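Local structure of ABC transporter, substrate binding protein (Polyamine) (Agrobacterium tumefaciens, 4EUO) at residues A[6-11]-A[38-43]; A[2-7]-A[53-58]. The protein binds gamma-aminobutyric acid selectively as a periplasmic solute-binding protein, probably delivering it to an ABC transporter. One frame throughout, in Å; residues are numbered along the deposited sequence.

Contact 1: residues A[6-11]-A[38-43]. With ABU (gamma-amino-butanoic acid), chain E.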
loop_
_atom_site.group_PDB
_atom_site.type_symbol
_atom_site.label_atom_id
_atom_site.label_comp_id
_atom_site.label_asym_id
_atom_site.label_seq_id
_atom_site.Cartn_x
_atom_site.Cartn_y
_atom_site.Cartn_z
ATOM N N SER A 6 -12.096 4.774 6.253
ATOM C CA SER A 6 -10.802 5.444 6.351
ATOM C C SER A 6 -9.815 4.814 5.393
ATOM O O SER A 6 -9.686 3.588 5.345
ATOM C CB SER A 6 -10.243 5.322 7.764
ATOM O OG SER A 6 -8.930 5.861 7.851
ATOM N N SER A 7 -9.086 5.645 4.664
ATOM C CA SER A 7 -8.063 5.160 3.735
ATOM C C SER A 7 -6.913 6.166 3.673
ATOM O O SER A 7 -6.743 6.970 4.595
ATOM C CB SER A 7 -8.677 4.775 2.388
ATOM O OG SER A 7 -7.711 4.110 1.589
ATOM N N TRP A 8 -6.111 6.114 2.615
ATOM C CA TRP A 8 -4.840 6.773 2.560
ATOM C C TRP A 8 -4.877 8.154 1.945
ATOM O O TRP A 8 -3.820 8.733 1.684
ATOM C CB TRP A 8 -3.858 5.828 1.819
ATOM C CG TRP A 8 -3.692 4.546 2.580
ATOM C CD1 TRP A 8 -4.481 3.431 2.496
ATOM C CD2 TRP A 8 -2.752 4.293 3.625
ATOM N NE1 TRP A 8 -4.096 2.506 3.434
ATOM C CE2 TRP A 8 -3.047 3.012 4.158
ATOM C CE3 TRP A 8 -1.714 5.047 4.208
ATOM C CZ2 TRP A 8 -2.296 2.437 5.191
ATOM C CZ3 TRP A 8 -0.994 4.486 5.259
ATOM C CH2 TRP A 8 -1.267 3.184 5.717
ATOM N N GLY A 9 -6.078 8.668 1.735
ATOM C CA GLY A 9 -6.266 10.019 1.235
ATOM C C GLY A 9 -5.959 10.175 -0.231
ATOM O O GLY A 9 -5.566 9.227 -0.933
ATOM N N GLY A 10 -6.148 11.399 -0.679
ATOM C CA GLY A 10 -5.775 11.822 -2.020
ATOM C C GLY A 10 -6.396 11.012 -3.118
ATOM O O GLY A 10 -7.530 10.565 -3.021
ATOM N N THR A 11 -5.603 10.815 -4.166
ATOM C CA THR A 11 -6.080 10.175 -5.385
ATOM C C THR A 11 -6.554 8.786 -5.182
ATOM O O THR A 11 -7.525 8.349 -5.798
ATOM C CB THR A 11 -5.078 10.330 -6.509
ATOM O OG1 THR A 11 -3.782 9.924 -6.049
ATOM C CG2 THR A 11 -5.002 11.765 -7.009
ATOM N N THR A 38 -5.405 6.790 7.093
ATOM C CA THR A 38 -5.183 5.666 7.979
ATOM C C THR A 38 -3.980 5.941 8.843
ATOM O O THR A 38 -2.904 6.288 8.342
ATOM C CB THR A 38 -4.993 4.398 7.183
ATOM O OG1 THR A 38 -6.245 4.173 6.532
ATOM C CG2 THR A 38 -4.613 3.179 8.063
ATOM N N ASP A 39 -4.131 5.729 10.140
ATOM C CA ASP A 39 -3.091 5.975 11.115
ATOM C C ASP A 39 -3.300 4.950 12.204
ATOM O O ASP A 39 -4.366 4.939 12.833
ATOM C CB ASP A 39 -3.233 7.414 11.622
ATOM C CG ASP A 39 -2.192 7.831 12.632
ATOM O OD1 ASP A 39 -1.489 8.840 12.371
ATOM O OD2 ASP A 39 -2.068 7.158 13.672
ATOM N N TYR A 40 -2.307 4.084 12.422
ATOM C CA TYR A 40 -2.481 3.001 13.359
ATOM C C TYR A 40 -2.548 3.468 14.797
ATOM O O TYR A 40 -3.253 2.831 15.602
ATOM C CB TYR A 40 -1.402 1.939 13.151
ATOM C CG TYR A 40 -1.311 1.468 11.708
ATOM C CD1 TYR A 40 -2.454 1.133 10.982
ATOM C CD2 TYR A 40 -0.079 1.304 11.091
ATOM C CE1 TYR A 40 -2.372 0.709 9.653
ATOM C CE2 TYR A 40 0.020 0.888 9.774
ATOM C CZ TYR A 40 -1.127 0.581 9.064
ATOM O OH TYR A 40 -1.084 0.189 7.754
ATOM N N GLY A 41 -1.882 4.582 15.107
ATOM C CA GLY A 41 -1.966 5.156 16.455
ATOM C C GLY A 41 -3.373 5.672 16.724
ATOM O O GLY A 41 -3.924 5.442 17.813
ATOM N N LYS A 42 -3.978 6.365 15.743
ATOM C CA LYS A 42 -5.357 6.852 15.895
ATOM C C LYS A 42 -6.351 5.685 15.956
ATOM O O LYS A 42 -7.346 5.771 16.693
ATOM C CB LYS A 42 -5.758 7.811 14.776
ATOM C CG LYS A 42 -4.997 9.132 14.860
ATOM C CD LYS A 42 -5.511 10.132 13.844
ATOM C CE LYS A 42 -4.645 11.368 13.791
ATOM N NZ LYS A 42 -5.403 12.556 13.311
ATOM N N LEU A 43 -6.101 4.597 15.204
ATOM C CA LEU A 43 -6.987 3.426 15.246
ATOM C C LEU A 43 -6.949 2.857 16.657
ATOM O O LEU A 43 -7.999 2.642 17.274
ATOM C CB LEU A 43 -6.512 2.377 14.191
ATOM C CG LEU A 43 -7.527 1.280 13.830
ATOM C CD1 LEU A 43 -7.211 0.656 12.445
ATOM C CD2 LEU A 43 -7.610 0.191 14.899
HETATM N N ABU E . -0.605 1.048 1.559
HETATM C CD ABU E . -0.703 1.407 0.139
HETATM C CB ABU E . -1.430 2.715 -0.057
HETATM C CG ABU E . -1.526 3.015 -1.514
HETATM C C ABU E . -2.113 4.366 -1.868
HETATM O O ABU E . -1.890 4.830 -3.095
HETATM O OXT ABU E . -2.712 5.137 -0.993
#
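With CG of W8 anti to its carbonyl carbon (chi1 -62°) and CG2 of T38 anti to its backbone N, the indole of W8 and the threonine side chain meet obliquely. T38 CB stands over one face of the six-membered ring, 3.9 Å from its centroid and 15° off the normal, a CH-pi contact, while T38 CG2 reaches W8 CZ2 at 3.8 Å. Y40 crosses W8 at about a right angle and sets its OH at the indole edge, in the ring plane, 3.6 Å from CZ2; that hydroxyl is hydrogen-bonded to E60 OE1. The opposite face of W8 looks onto gamma-aminobutyric acid, whose N lies 4.0 Å above the ring plane, toward the rim. W8 thus forms part of the ligand pocket of this periplasmic binding protein, where the loops following strands 3-6 and 32-35 run into helices 10-28 and 40-48. Their backbones are joined by T38 N, which donates to S7 O at 2.8 Å from above the carbonyl plane. A weak bond links S6 OG to T38 OG1, whose stronger partner is D58 O. At the N-cap of helix 40-48, D39 OD2 accepts from K42 N at 2.9 Å.

Contact 2: residues A[2-7]-A[53-58]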
loop_
_atom_site.group_PDB
_atom_site.type_symbol
_atom_site.label_atom_id
_atom_site.label_comp_id
_atom_site.label_asym_id
_atom_site.label_seq_id
_atom_site.Cartn_x
_atom_site.Cartn_y
_atom_site.Cartn_z
ATOM N N ASP A 2 -24.610 6.704 9.361
ATOM C CA ASP A 2 -23.668 6.669 8.246
ATOM C C ASP A 2 -22.487 5.774 8.565
ATOM O O ASP A 2 -22.088 5.684 9.733
ATOM C CB ASP A 2 -23.147 8.069 7.959
ATOM C CG ASP A 2 -24.240 9.069 7.641
ATOM O OD1 ASP A 2 -25.212 8.685 6.964
ATOM O OD2 ASP A 2 -24.103 10.240 8.043
ATOM N N LEU A 3 -21.888 5.176 7.531
ATOM C CA LEU A 3 -20.697 4.347 7.722
ATOM C C LEU A 3 -19.490 5.203 7.371
ATOM O O LEU A 3 -19.542 5.939 6.392
ATOM C CB LEU A 3 -20.778 3.137 6.779
ATOM C CG LEU A 3 -19.641 2.155 6.900
ATOM C CD1 LEU A 3 -20.068 0.943 7.629
ATOM C CD2 LEU A 3 -19.096 1.791 5.530
ATOM N N VAL A 4 -18.394 5.086 8.149
ATOM C CA VAL A 4 -17.187 5.850 7.886
ATOM C C VAL A 4 -16.073 4.911 7.380
ATOM O O VAL A 4 -15.750 3.921 8.038
ATOM C CB VAL A 4 -16.712 6.627 9.122
ATOM C CG1 VAL A 4 -15.402 7.351 8.835
ATOM C CG2 VAL A 4 -17.780 7.626 9.603
ATOM N N PHE A 5 -15.522 5.260 6.220
ATOM C CA PHE A 5 -14.415 4.542 5.586
ATOM C C PHE A 5 -13.158 5.356 5.659
ATOM O O PHE A 5 -13.158 6.502 5.234
ATOM C CB PHE A 5 -14.790 4.208 4.133
ATOM C CG PHE A 5 -13.671 3.566 3.338
ATOM C CD1 PHE A 5 -13.219 2.294 3.647
ATOM C CD2 PHE A 5 -13.059 4.248 2.305
ATOM C CE1 PHE A 5 -12.185 1.701 2.914
ATOM C CE2 PHE A 5 -12.018 3.650 1.578
ATOM C CZ PHE A 5 -11.614 2.379 1.877
ATOM N N SER A 6 -12.096 4.774 6.253
ATOM C CA SER A 6 -10.802 5.444 6.351
ATOM C C SER A 6 -9.815 4.814 5.393
ATOM O O SER A 6 -9.686 3.588 5.345
ATOM C CB SER A 6 -10.243 5.322 7.764
ATOM O OG SER A 6 -8.930 5.861 7.851
ATOM N N SER A 7 -9.086 5.645 4.664
ATOM C CA SER A 7 -8.063 5.160 3.735
ATOM C C SER A 7 -6.913 6.166 3.673
ATOM O O SER A 7 -6.743 6.970 4.595
ATOM C CB SER A 7 -8.677 4.775 2.388
ATOM O OG SER A 7 -7.711 4.110 1.589
ATOM N N THR A 53 -14.697 5.597 15.417
ATOM C CA THR A 53 -15.384 6.426 14.442
ATOM C C THR A 53 -15.055 6.014 13.006
ATOM O O THR A 53 -15.585 6.599 12.071
ATOM C CB THR A 53 -15.103 7.893 14.684
ATOM O OG1 THR A 53 -13.726 8.146 14.489
ATOM C CG2 THR A 53 -15.562 8.347 16.072
ATOM N N TRP A 54 -14.138 5.058 12.833
ATOM C CA TRP A 54 -13.805 4.500 11.508
ATOM C C TRP A 54 -14.402 3.111 11.502
ATOM O O TRP A 54 -14.002 2.293 12.300
ATOM C CB TRP A 54 -12.286 4.417 11.345
ATOM C CG TRP A 54 -11.551 5.717 11.273
ATOM C CD1 TRP A 54 -12.080 6.974 11.142
ATOM C CD2 TRP A 54 -10.124 5.884 11.329
ATOM N NE1 TRP A 54 -11.064 7.910 11.085
ATOM C CE2 TRP A 54 -9.857 7.266 11.224
ATOM C CE3 TRP A 54 -9.044 4.995 11.490
ATOM C CZ2 TRP A 54 -8.548 7.780 11.245
ATOM C CZ3 TRP A 54 -7.746 5.505 11.497
ATOM C CH2 TRP A 54 -7.511 6.881 11.382
ATOM N N ASP A 55 -15.358 2.839 10.614
ATOM C CA ASP A 55 -16.020 1.527 10.580
ATOM C C ASP A 55 -15.290 0.493 9.722
ATOM O O ASP A 55 -15.249 -0.677 10.067
ATOM C CB ASP A 55 -17.472 1.717 10.117
ATOM C CG ASP A 55 -18.206 2.651 11.053
ATOM O OD1 ASP A 55 -18.193 2.382 12.260
ATOM O OD2 ASP A 55 -18.690 3.689 10.579
ATOM N N VAL A 56 -14.731 0.965 8.613
ATOM C CA VAL A 56 -13.921 0.119 7.743
ATOM C C VAL A 56 -12.663 0.925 7.486
ATOM O O VAL A 56 -12.723 2.113 7.158
ATOM C CB VAL A 56 -14.635 -0.251 6.430
ATOM C CG1 VAL A 56 -13.673 -0.996 5.486
ATOM C CG2 VAL A 56 -15.874 -1.119 6.711
ATOM N N VAL A 57 -11.511 0.267 7.663
ATOM C CA VAL A 57 -10.234 0.930 7.425
ATOM C C VAL A 57 -9.424 0.132 6.399
ATOM O O VAL A 57 -9.294 -1.085 6.499
ATOM C CB VAL A 57 -9.429 1.071 8.734
ATOM C CG1 VAL A 57 -8.172 1.931 8.539
ATOM C CG2 VAL A 57 -10.267 1.682 9.876
ATOM N N ASP A 58 -8.845 0.860 5.456
ATOM C CA ASP A 58 -7.897 0.267 4.533
ATOM C C ASP A 58 -6.509 0.401 5.203
ATOM O O ASP A 58 -6.040 1.508 5.500
ATOM C CB ASP A 58 -7.964 1.027 3.211
ATOM C CG ASP A 58 -7.022 0.504 2.160
ATOM O OD1 ASP A 58 -5.816 0.394 2.457
ATOM O OD2 ASP A 58 -7.491 0.189 1.064
#
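Strands 3-6 and 56-58 are parallel neighbours in the sheet of the periplasmic binding protein, their axes 4.8 Å apart and 12° from parallel. F5 pairs with V56 and S6 with V57. Two nearly straight bonds hold this register: S6 N donates to V56 O at 2.9 Å, and D58 N to S6 O at the same length. At the entry to the pair, V4 O takes two donors, V56 N in the carbonyl plane and D55 N, which lies 2.8 Å away and is tilted from that plane. The D55 side chain turns back to the same residue: OD2 receives V4 N at 2.8 Å through its anti lone pair, so D55 binds both V4 N, through its side chain, and V4 O, through its backbone N, while OD1 bonds T234.

On the sheet face bearing S6 and V57, the indole of W54 lies flat under S6. S6 CB is 3.8 Å from the centroid of the five-membered ring, a CH-pi contact, while OG, anti to the backbone N (chi1 175°), sits 3.5 Å above the indole plane, over the six-membered ring. W54 NE1 is held by D35, on the strand flanking 3-6 on its other side. V4 CG1 meets W54 CD1 obliquely. F5 and V56 meet through apolar groups: V56 CG1 approaches the phenylalanine edge in plane, 3.8 Å from CD1, and F243 of helix 237-247 packs on both residues. D58 lies alongside F5, pointing the same way. Beyond the paired residues, S7 OG, hydrogen-bonded to Q16, abuts D58 CB. Strand 32-35 runs parallel to 3-6, and helices 10-28 and 40-48 lie between successive strands in the chain, an arrangement typical of the alpha/beta lobe of type II periplasmic binding proteins.

Contacts 1 and 2 share S6 and S7, and their centres lie 9 Å apart: the strand paired in contact 2 runs straight into the pocket loop of contact 1. D58, at the end of the 53-58 segment, joins them twice. Its OD1 is 2.9 Å from W8 NE1, probably a hydrogen bond, which would help to set the rotation of the indole, and its O is 2.9 Å from T38 OG1, probably another. The other carboxylate oxygen, OD2, is hydrogen-bonded to S98 OG and Q16 NE2. W54 CZ3 also packs against D39 O at 3.7 Å. The D58 side chain comes about 5 Å from gamma-aminobutyric acid, measured between nearest atoms, a second-shell residue that meets W8 at the N-H edge of its indole.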